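Starch synthase I (Hordeum vulgare, PDB 4HLN) belongs to the plant starch synthases, glycosyltransferase-family enzymes built from two Rossmann-like domains in the GT-B arrangement. Local coordinates at residues M162-R167 with V211-P216; A180-K185 with E197-H202. One frame throughout, in Å; residues are numbered along the deposited sequence.

Interaction 1. Residues M162-R167 with V211-P216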
ATOM      1  N   MET A 162      12.129 -11.815  -9.478  1.00 33.25           N
ATOM      2  CA  MET A 162      11.834 -11.280 -10.799  1.00 36.30           C
ATOM      3  C   MET A 162      10.692 -10.273 -10.714  1.00 39.05           C
ATOM      4  O   MET A 162       9.759 -10.459  -9.941  1.00 37.97           O
ATOM      5  CB  MET A 162      11.484 -12.416 -11.765  1.00 26.51           C
ATOM      6  CG  MET A 162      11.080 -11.945 -13.169  1.00 36.88           C
ATOM      7  SD  MET A 162      10.704 -13.265 -14.366  1.00 48.69           S
ATOM      8  CE  MET A 162      12.212 -14.217 -14.301  1.00 41.28           C
ATOM      9  N   VAL A 163      10.771  -9.193 -11.484  1.00 36.69           N
ATOM     10  CA  VAL A 163       9.600  -8.336 -11.649  1.00 34.02           C
ATOM     11  C   VAL A 163       9.272  -8.176 -13.109  1.00 35.46           C
ATOM     12  O   VAL A 163      10.110  -7.718 -13.889  1.00 35.45           O
ATOM     13  CB  VAL A 163       9.799  -6.935 -11.106  1.00 35.79           C
ATOM     14  CG1 VAL A 163       8.501  -6.145 -11.297  1.00 27.30           C
ATOM     15  CG2 VAL A 163      10.213  -6.979  -9.659  1.00 35.96           C
ATOM     16  N   VAL A 164       8.040  -8.534 -13.462  1.00 34.66           N
ATOM     17  CA  VAL A 164       7.563  -8.478 -14.845  1.00 37.85           C
ATOM     18  C   VAL A 164       6.585  -7.317 -15.018  1.00 39.33           C
ATOM     19  O   VAL A 164       5.637  -7.184 -14.251  1.00 37.11           O
ATOM     20  CB  VAL A 164       6.864  -9.786 -15.233  1.00 31.17           C
ATOM     21  CG1 VAL A 164       6.441  -9.774 -16.703  1.00 32.11           C
ATOM     22  CG2 VAL A 164       7.768 -10.940 -14.952  1.00 34.64           C
ATOM     23  N   MET A 165       6.837  -6.499 -16.036  1.00 38.54           N
ATOM     24  CA  MET A 165       6.139  -5.236 -16.279  1.00 33.61           C
ATOM     25  C   MET A 165       6.043  -4.993 -17.760  1.00 37.33           C
ATOM     26  O   MET A 165       6.805  -5.551 -18.541  1.00 46.13           O
ATOM     27  CB  MET A 165       6.965  -4.062 -15.785  1.00 32.05           C
ATOM     28  CG  MET A 165       6.908  -3.773 -14.339  1.00 48.61           C
ATOM     29  SD  MET A 165       8.469  -2.953 -14.010  1.00 62.81           S
ATOM     30  CE  MET A 165       9.558  -4.241 -14.630  1.00 73.10           C
ATOM     31  N   PRO A 166       5.137  -4.105 -18.152  1.00 40.97           N
ATOM     32  CA  PRO A 166       5.137  -3.698 -19.554  1.00 32.62           C
ATOM     33  C   PRO A 166       6.308  -2.779 -19.822  1.00 34.03           C
ATOM     34  O   PRO A 166       6.751  -2.042 -18.946  1.00 38.30           O
ATOM     35  CB  PRO A 166       3.819  -2.936 -19.694  1.00 35.39           C
ATOM     36  CG  PRO A 166       2.968  -3.430 -18.524  1.00 38.64           C
ATOM     37  CD  PRO A 166       3.949  -3.619 -17.427  1.00 42.19           C
ATOM     38  N   ARG A 167       6.824  -2.839 -21.036  1.00 44.62           N
ATOM     39  CA  ARG A 167       7.808  -1.869 -21.479  1.00 47.63           C
ATOM     40  C   ARG A 167       7.025  -0.702 -22.097  1.00 46.51           C
ATOM     41  O   ARG A 167       6.661  -0.722 -23.274  1.00 39.48           O
ATOM     42  CB  ARG A 167       8.751  -2.526 -22.483  1.00 43.00           C
ATOM     43  CG  ARG A 167       9.925  -1.700 -22.935  1.00 40.50           C
ATOM     44  CD  ARG A 167      10.963  -2.641 -23.518  1.00 49.15           C
ATOM     45  NE  ARG A 167      12.027  -1.974 -24.256  1.00 57.66           N
ATOM     46  CZ  ARG A 167      12.015  -1.780 -25.573  1.00 57.97           C
ATOM     47  NH1 ARG A 167      10.987  -2.196 -26.307  1.00 52.46           N
ATOM     48  NH2 ARG A 167      13.035  -1.168 -26.159  1.00 47.60           N
ATOM     49  N   VAL A 211      12.146  -7.654 -15.762  1.00 32.51           N
ATOM     50  CA  VAL A 211      11.758  -8.198 -17.053  1.00 37.44           C
ATOM     51  C   VAL A 211      10.636  -7.367 -17.658  1.00 42.85           C
ATOM     52  O   VAL A 211       9.610  -7.130 -17.023  1.00 44.68           O
ATOM     53  CB  VAL A 211      11.268  -9.640 -16.919  1.00 37.65           C
ATOM     54  CG1 VAL A 211      10.694 -10.141 -18.247  1.00 32.83           C
ATOM     55  CG2 VAL A 211      12.389 -10.524 -16.426  1.00 34.78           C
ATOM     56  N   PHE A 212      10.833  -6.947 -18.898  1.00 50.27           N
ATOM     57  CA  PHE A 212       9.903  -6.051 -19.560  1.00 44.78           C
ATOM     58  C   PHE A 212       9.249  -6.725 -20.719  1.00 40.11           C
ATOM     59  O   PHE A 212       9.919  -7.312 -21.567  1.00 47.36           O
ATOM     60  CB  PHE A 212      10.640  -4.829 -20.051  1.00 34.63           C
ATOM     61  CG  PHE A 212      11.215  -4.045 -18.959  1.00 39.87           C
ATOM     62  CD1 PHE A 212      10.415  -3.164 -18.238  1.00 42.44           C
ATOM     63  CD2 PHE A 212      12.545  -4.207 -18.605  1.00 40.78           C
ATOM     64  CE1 PHE A 212      10.950  -2.425 -17.190  1.00 41.92           C
ATOM     65  CE2 PHE A 212      13.091  -3.473 -17.557  1.00 40.77           C
ATOM     66  CZ  PHE A 212      12.293  -2.586 -16.844  1.00 32.47           C
ATOM     67  N   VAL A 213       7.929  -6.635 -20.747  1.00 36.17           N
ATOM     68  CA  VAL A 213       7.145  -7.261 -21.793  1.00 38.96           C
ATOM     69  C   VAL A 213       6.865  -6.221 -22.866  1.00 42.39           C
ATOM     70  O   VAL A 213       6.296  -5.170 -22.578  1.00 39.79           O
ATOM     71  CB  VAL A 213       5.862  -7.842 -21.219  1.00 33.30           C
ATOM     72  CG1 VAL A 213       5.009  -8.473 -22.315  1.00 32.58           C
ATOM     73  CG2 VAL A 213       6.225  -8.875 -20.172  1.00 33.50           C
ATOM     74  N   ASP A 214       7.296  -6.501 -24.095  1.00 40.49           N
ATOM     75  CA  ASP A 214       7.164  -5.531 -25.172  1.00 47.53           C
ATOM     76  C   ASP A 214       6.079  -5.846 -26.207  1.00 49.26           C
ATOM     77  O   ASP A 214       6.049  -6.931 -26.815  1.00 43.54           O
ATOM     78  CB  ASP A 214       8.498  -5.290 -25.876  1.00 54.45           C
ATOM     79  CG  ASP A 214       8.500  -3.994 -26.687  1.00 72.91           C
ATOM     80  OD1 ASP A 214       8.276  -2.918 -26.081  1.00 77.36           O
ATOM     81  OD2 ASP A 214       8.707  -4.051 -27.923  1.00 73.11           O
ATOM     82  N   HIS A 215       5.203  -4.863 -26.397  1.00 35.57           N
ATOM     83  CA  HIS A 215       4.173  -4.896 -27.425  1.00 33.87           C
ATOM     84  C   HIS A 215       3.892  -3.443 -27.833  1.00 45.72           C
ATOM     85  O   HIS A 215       4.014  -2.520 -27.021  1.00 46.05           O
ATOM     86  CB  HIS A 215       2.906  -5.579 -26.889  1.00 32.41           C
ATOM     87  CG  HIS A 215       1.852  -5.788 -27.927  1.00 46.86           C
ATOM     88  ND1 HIS A 215       0.988  -4.786 -28.324  1.00 53.30           N
ATOM     89  CD2 HIS A 215       1.530  -6.879 -28.665  1.00 42.19           C
ATOM     90  CE1 HIS A 215       0.183  -5.253 -29.262  1.00 56.61           C
ATOM     91  NE2 HIS A 215       0.485  -6.522 -29.484  1.00 46.43           N
ATOM     92  N   PRO A 216       3.533  -3.226 -29.102  1.00 48.94           N
ATOM     93  CA  PRO A 216       3.236  -1.866 -29.590  1.00 46.19           C
ATOM     94  C   PRO A 216       2.240  -1.072 -28.710  1.00 43.79           C
ATOM     95  O   PRO A 216       2.432   0.129 -28.490  1.00 41.60           O
ATOM     96  CB  PRO A 216       2.644  -2.119 -30.977  1.00 37.15           C
ATOM     97  CG  PRO A 216       3.239  -3.464 -31.401  1.00 32.22           C
ATOM     98  CD  PRO A 216       3.432  -4.258 -30.153  1.00 32.83           C
TER

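Interaction 2. Residues A180-K185 with E197-H202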
ATOM      1  N   ALA A 180      17.759  -1.881 -20.421  1.00 53.83           N
ATOM      2  CA  ALA A 180      16.960  -3.091 -20.485  1.00 42.21           C
ATOM      3  C   ALA A 180      17.130  -3.711 -21.861  1.00 57.46           C
ATOM      4  O   ALA A 180      16.456  -3.306 -22.810  1.00 56.24           O
ATOM      5  CB  ALA A 180      15.507  -2.768 -20.250  1.00 39.24           C
ATOM      6  N   LEU A 181      18.011  -4.705 -21.966  1.00 52.43           N
ATOM      7  CA  LEU A 181      18.334  -5.314 -23.254  1.00 44.20           C
ATOM      8  C   LEU A 181      17.388  -6.432 -23.702  1.00 49.36           C
ATOM      9  O   LEU A 181      16.813  -7.146 -22.875  1.00 45.58           O
ATOM     10  CB  LEU A 181      19.758  -5.831 -23.237  1.00 36.36           C
ATOM     11  CG  LEU A 181      20.766  -4.799 -22.750  1.00 51.42           C
ATOM     12  CD1 LEU A 181      22.159  -5.370 -22.875  1.00 34.77           C
ATOM     13  CD2 LEU A 181      20.636  -3.471 -23.514  1.00 48.15           C
ATOM     14  N   TYR A 182      17.244  -6.568 -25.023  1.00 40.86           N
ATOM     15  CA  TYR A 182      16.412  -7.600 -25.617  1.00 43.72           C
ATOM     16  C   TYR A 182      17.004  -8.970 -25.306  1.00 47.92           C
ATOM     17  O   TYR A 182      18.196  -9.163 -25.446  1.00 44.14           O
ATOM     18  CB  TYR A 182      16.314  -7.396 -27.123  1.00 39.07           C
ATOM     19  CG  TYR A 182      15.610  -8.510 -27.863  1.00 51.08           C
ATOM     20  CD1 TYR A 182      14.313  -8.890 -27.520  1.00 53.84           C
ATOM     21  CD2 TYR A 182      16.229  -9.165 -28.922  1.00 42.16           C
ATOM     22  CE1 TYR A 182      13.659  -9.902 -28.195  1.00 48.78           C
ATOM     23  CE2 TYR A 182      15.579 -10.168 -29.610  1.00 38.33           C
ATOM     24  CZ  TYR A 182      14.299 -10.541 -29.239  1.00 47.33           C
ATOM     25  OH  TYR A 182      13.662 -11.550 -29.925  1.00 43.58           O
ATOM     26  N   THR A 183      16.164  -9.911 -24.882  1.00 44.11           N
ATOM     27  CA  THR A 183      16.625 -11.211 -24.421  1.00 40.79           C
ATOM     28  C   THR A 183      16.730 -12.208 -25.560  1.00 40.12           C
ATOM     29  O   THR A 183      17.242 -13.300 -25.377  1.00 36.94           O
ATOM     30  CB  THR A 183      15.643 -11.831 -23.402  1.00 42.42           C
ATOM     31  OG1 THR A 183      14.366 -12.044 -24.029  1.00 40.38           O
ATOM     32  CG2 THR A 183      15.487 -10.933 -22.180  1.00 33.43           C
ATOM     33  N   GLY A 184      16.223 -11.858 -26.734  1.00 39.07           N
ATOM     34  CA  GLY A 184      16.160 -12.835 -27.799  1.00 33.12           C
ATOM     35  C   GLY A 184      14.949 -13.756 -27.702  1.00 50.95           C
ATOM     36  O   GLY A 184      14.782 -14.646 -28.526  1.00 44.76           O
ATOM     37  N   LYS A 185      14.089 -13.542 -26.712  1.00 54.46           N
ATOM     38  CA  LYS A 185      12.938 -14.417 -26.528  1.00 32.39           C
ATOM     39  C   LYS A 185      11.617 -13.737 -26.843  1.00 45.73           C
ATOM     40  O   LYS A 185      11.371 -12.596 -26.442  1.00 56.28           O
ATOM     41  CB  LYS A 185      12.927 -14.944 -25.108  1.00 36.88           C
ATOM     42  CG  LYS A 185      14.093 -15.847 -24.815  1.00 48.86           C
ATOM     43  CD  LYS A 185      13.903 -17.204 -25.464  1.00 59.65           C
ATOM     44  CE  LYS A 185      15.166 -18.038 -25.347  1.00 73.51           C
ATOM     45  NZ  LYS A 185      14.894 -19.468 -25.658  1.00 81.65           N
ATOM     46  N   GLU A 197       2.137 -11.331 -30.586  1.00 40.97           N
ATOM     47  CA  GLU A 197       3.477 -11.610 -30.114  1.00 43.66           C
ATOM     48  C   GLU A 197       3.959 -10.536 -29.174  1.00 46.66           C
ATOM     49  O   GLU A 197       3.772  -9.345 -29.435  1.00 45.97           O
ATOM     50  CB  GLU A 197       4.444 -11.710 -31.278  1.00 42.58           C
ATOM     51  CG  GLU A 197       5.866 -11.930 -30.836  1.00 62.66           C
ATOM     52  CD  GLU A 197       6.810 -12.050 -32.006  1.00 73.90           C
ATOM     53  OE1 GLU A 197       6.470 -12.787 -32.963  1.00 73.97           O
ATOM     54  OE2 GLU A 197       7.877 -11.396 -31.973  1.00 73.33           O
ATOM     55  N   VAL A 198       4.575 -10.971 -28.081  1.00 41.59           N
ATOM     56  CA  VAL A 198       5.306 -10.086 -27.191  1.00 34.38           C
ATOM     57  C   VAL A 198       6.771 -10.536 -27.161  1.00 45.44           C
ATOM     58  O   VAL A 198       7.085 -11.685 -27.497  1.00 46.57           O
ATOM     59  CB  VAL A 198       4.711 -10.095 -25.760  1.00 40.78           C
ATOM     60  CG1 VAL A 198       3.237  -9.700 -25.795  1.00 43.27           C
ATOM     61  CG2 VAL A 198       4.849 -11.468 -25.140  1.00 42.53           C
ATOM     62  N   THR A 199       7.669  -9.629 -26.783  1.00 40.58           N
ATOM     63  CA  THR A 199       9.070  -9.984 -26.622  1.00 48.36           C
ATOM     64  C   THR A 199       9.531  -9.561 -25.234  1.00 50.25           C
ATOM     65  O   THR A 199       8.843  -8.815 -24.549  1.00 53.01           O
ATOM     66  CB  THR A 199       9.965  -9.357 -27.707  1.00 48.82           C
ATOM     67  OG1 THR A 199       9.876  -7.933 -27.628  1.00 55.65           O
ATOM     68  CG2 THR A 199       9.528  -9.814 -29.101  1.00 36.25           C
ATOM     69  N   PHE A 200      10.683 -10.054 -24.806  1.00 44.11           N
ATOM     70  CA  PHE A 200      11.130  -9.792 -23.453  1.00 41.26           C
ATOM     71  C   PHE A 200      12.439  -9.041 -23.453  1.00 44.03           C
ATOM     72  O   PHE A 200      13.396  -9.432 -24.134  1.00 42.38           O
ATOM     73  CB  PHE A 200      11.311 -11.099 -22.680  1.00 42.52           C
ATOM     74  CG  PHE A 200      10.051 -11.889 -22.511  1.00 43.49           C
ATOM     75  CD1 PHE A 200       9.326 -11.821 -21.326  1.00 40.21           C
ATOM     76  CD2 PHE A 200       9.594 -12.716 -23.525  1.00 49.18           C
ATOM     77  CE1 PHE A 200       8.168 -12.558 -21.155  1.00 43.57           C
ATOM     78  CE2 PHE A 200       8.427 -13.459 -23.365  1.00 57.57           C
ATOM     79  CZ  PHE A 200       7.715 -13.378 -22.178  1.00 54.30           C
ATOM     80  N   PHE A 201      12.468  -7.965 -22.674  1.00 45.85           N
ATOM     81  CA  PHE A 201      13.680  -7.206 -22.427  1.00 45.37           C
ATOM     82  C   PHE A 201      14.021  -7.398 -20.969  1.00 45.50           C
ATOM     83  O   PHE A 201      13.146  -7.722 -20.173  1.00 48.15           O
ATOM     84  CB  PHE A 201      13.474  -5.734 -22.783  1.00 35.06           C
ATOM     85  CG  PHE A 201      13.350  -5.501 -24.257  1.00 39.64           C
ATOM     86  CD1 PHE A 201      12.249  -5.979 -24.956  1.00 36.58           C
ATOM     87  CD2 PHE A 201      14.350  -4.839 -24.956  1.00 38.31           C
ATOM     88  CE1 PHE A 201      12.134  -5.791 -26.333  1.00 40.34           C
ATOM     89  CE2 PHE A 201      14.253  -4.646 -26.334  1.00 35.45           C
ATOM     90  CZ  PHE A 201      13.140  -5.128 -27.026  1.00 41.39           C
ATOM     91  N   HIS A 202      15.286  -7.242 -20.611  1.00 43.51           N
ATOM     92  CA  HIS A 202      15.681  -7.580 -19.252  1.00 43.90           C
ATOM     93  C   HIS A 202      16.805  -6.734 -18.708  1.00 41.12           C
ATOM     94  O   HIS A 202      17.730  -6.384 -19.416  1.00 43.26           O
ATOM     95  CB  HIS A 202      16.072  -9.063 -19.139  1.00 42.31           C
ATOM     96  CG  HIS A 202      16.828  -9.384 -17.888  1.00 49.67           C
ATOM     97  ND1 HIS A 202      18.177  -9.665 -17.885  1.00 42.96           N
ATOM     98  CD2 HIS A 202      16.433  -9.423 -16.592  1.00 60.24           C
ATOM     99  CE1 HIS A 202      18.577  -9.879 -16.642  1.00 41.74           C
ATOM    100  NE2 HIS A 202      17.540  -9.740 -15.839  1.00 55.99           N
TER

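Interaction 1. Residues M162-R167 with V211-P216
The D214 carboxylate oxygen OD1 is gripped by two residues: R167 NH1 forms a salt bridge to it at 2.8 Å, with weak hydrogen-bond geometry, and H219 NE2 is hydrogen-bonded to it. This pairing closes the C-terminal end of a parallel strand pair, 160-166 beside 208-214, in the mixed sheet of the N-terminal Rossmann-like domain. The chain between the two strands contains no helix and runs through a beta hairpin, so this is not a classical beta-alpha-beta crossover. The backbone ladder zigzags as parallel strands require: V211 N binds V163 O, V211 O accepts M165 N, M165 O takes V213 N at 2.7 Å, and V213 O receives R167 N.

Beta-branched residues suit the face bearing V164, V211 and V213, where short, stiff side chains pack closely: V164 and V213 meet helix 235-252, and V211 meets F200. V164 CG1 touches V213 CG2 at 3.6 Å, while farther back M162 reaches V211 CG2 with both CG and SD. On the other face M165 and F212 lie side by side and point the same way; a bend at chi3 (-56°) swings the methionine methyl to the ring, making a Met-aromatic contact whose sulfur is oblique to the ring, 5.1 Å from its centroid. P166 O sits at the edge of that ring, and Y177 meets it edge-to-face. Arginine suits position 167 because its length lets it pass F212 and still reach the aspartate: extended from CG to NE, it carries NH1 to D214 OD1, which lies at the guanidinium edge, near its plane, with the carboxylate plane turned 71° from it.

Interaction 2. Residues A180-K185 with E197-H202
The ring of F201 lies under the backbone of Y182, so that Y182 CA stands over its face, a CH-pi contact 3.9 Å from the ring centroid. The two aromatic rings themselves meet obliquely, with planes at 49° and centroids 5.4 Å apart. With CG anti to the backbone N (chi1 173°), the tyrosine ring is carried along the neighbouring strand, where CE1 meets T199 CB at 3.8 Å. A180 O approaches the F201 ring from another direction, at the edge. A flat ring suits position 201 because it can cover backbone with its face and meet a carbonyl with its rim.

These residues belong to a beta hairpin, strands 181-190 and 195-205, the first an edge strand of the sheet within this chain. L181 and H202 form its hydrogen-bonded pair, with H202 N bound to L181 O at 2.7 Å and a weak return bond; Y182 and F201 are the non-hydrogen-bonded pair. On the other side of the strands T183 CG2 meets CB of H202, and the imidazole NE2 of that histidine is hydrogen-bonded to D209.

At G184 the chain turns a corner, with backbone angles that favour glycine. Beyond it, F200 N is hydrogen-bonded to K185 O, which also lies at the F200 ring edge. Threonine suits position 183 because its hydroxyl has two roles: OG1 donates to F200 O at 2.8 Å, from above the carbonyl plane, and accepts K185 N in an ST turn. With T183 N bound in the carbonyl plane, F200 O is held twice, tying the residue before the corner to the neighbouring strand.

Interaction 2 is nested within the chain excursion that interaction 1 closes, and the two contacts, with centres about 8 Å apart, occupy adjoining parts of one sheet. Segments 197-202 and 211-216 are direct neighbours: F212 N lies 2.8 Å from F201 O and D214 N 2.8 Å from T199 O, both probable hydrogen bonds. Side chains join the contacts too, since R167 makes a cation-pi contact with F201. Helix 235-252 lies against both contacts, reaching interaction 2 through F200. The glycan pocket, which includes F556 and W569, belongs to the other Rossmann-like domain, so neither contact forms part of it.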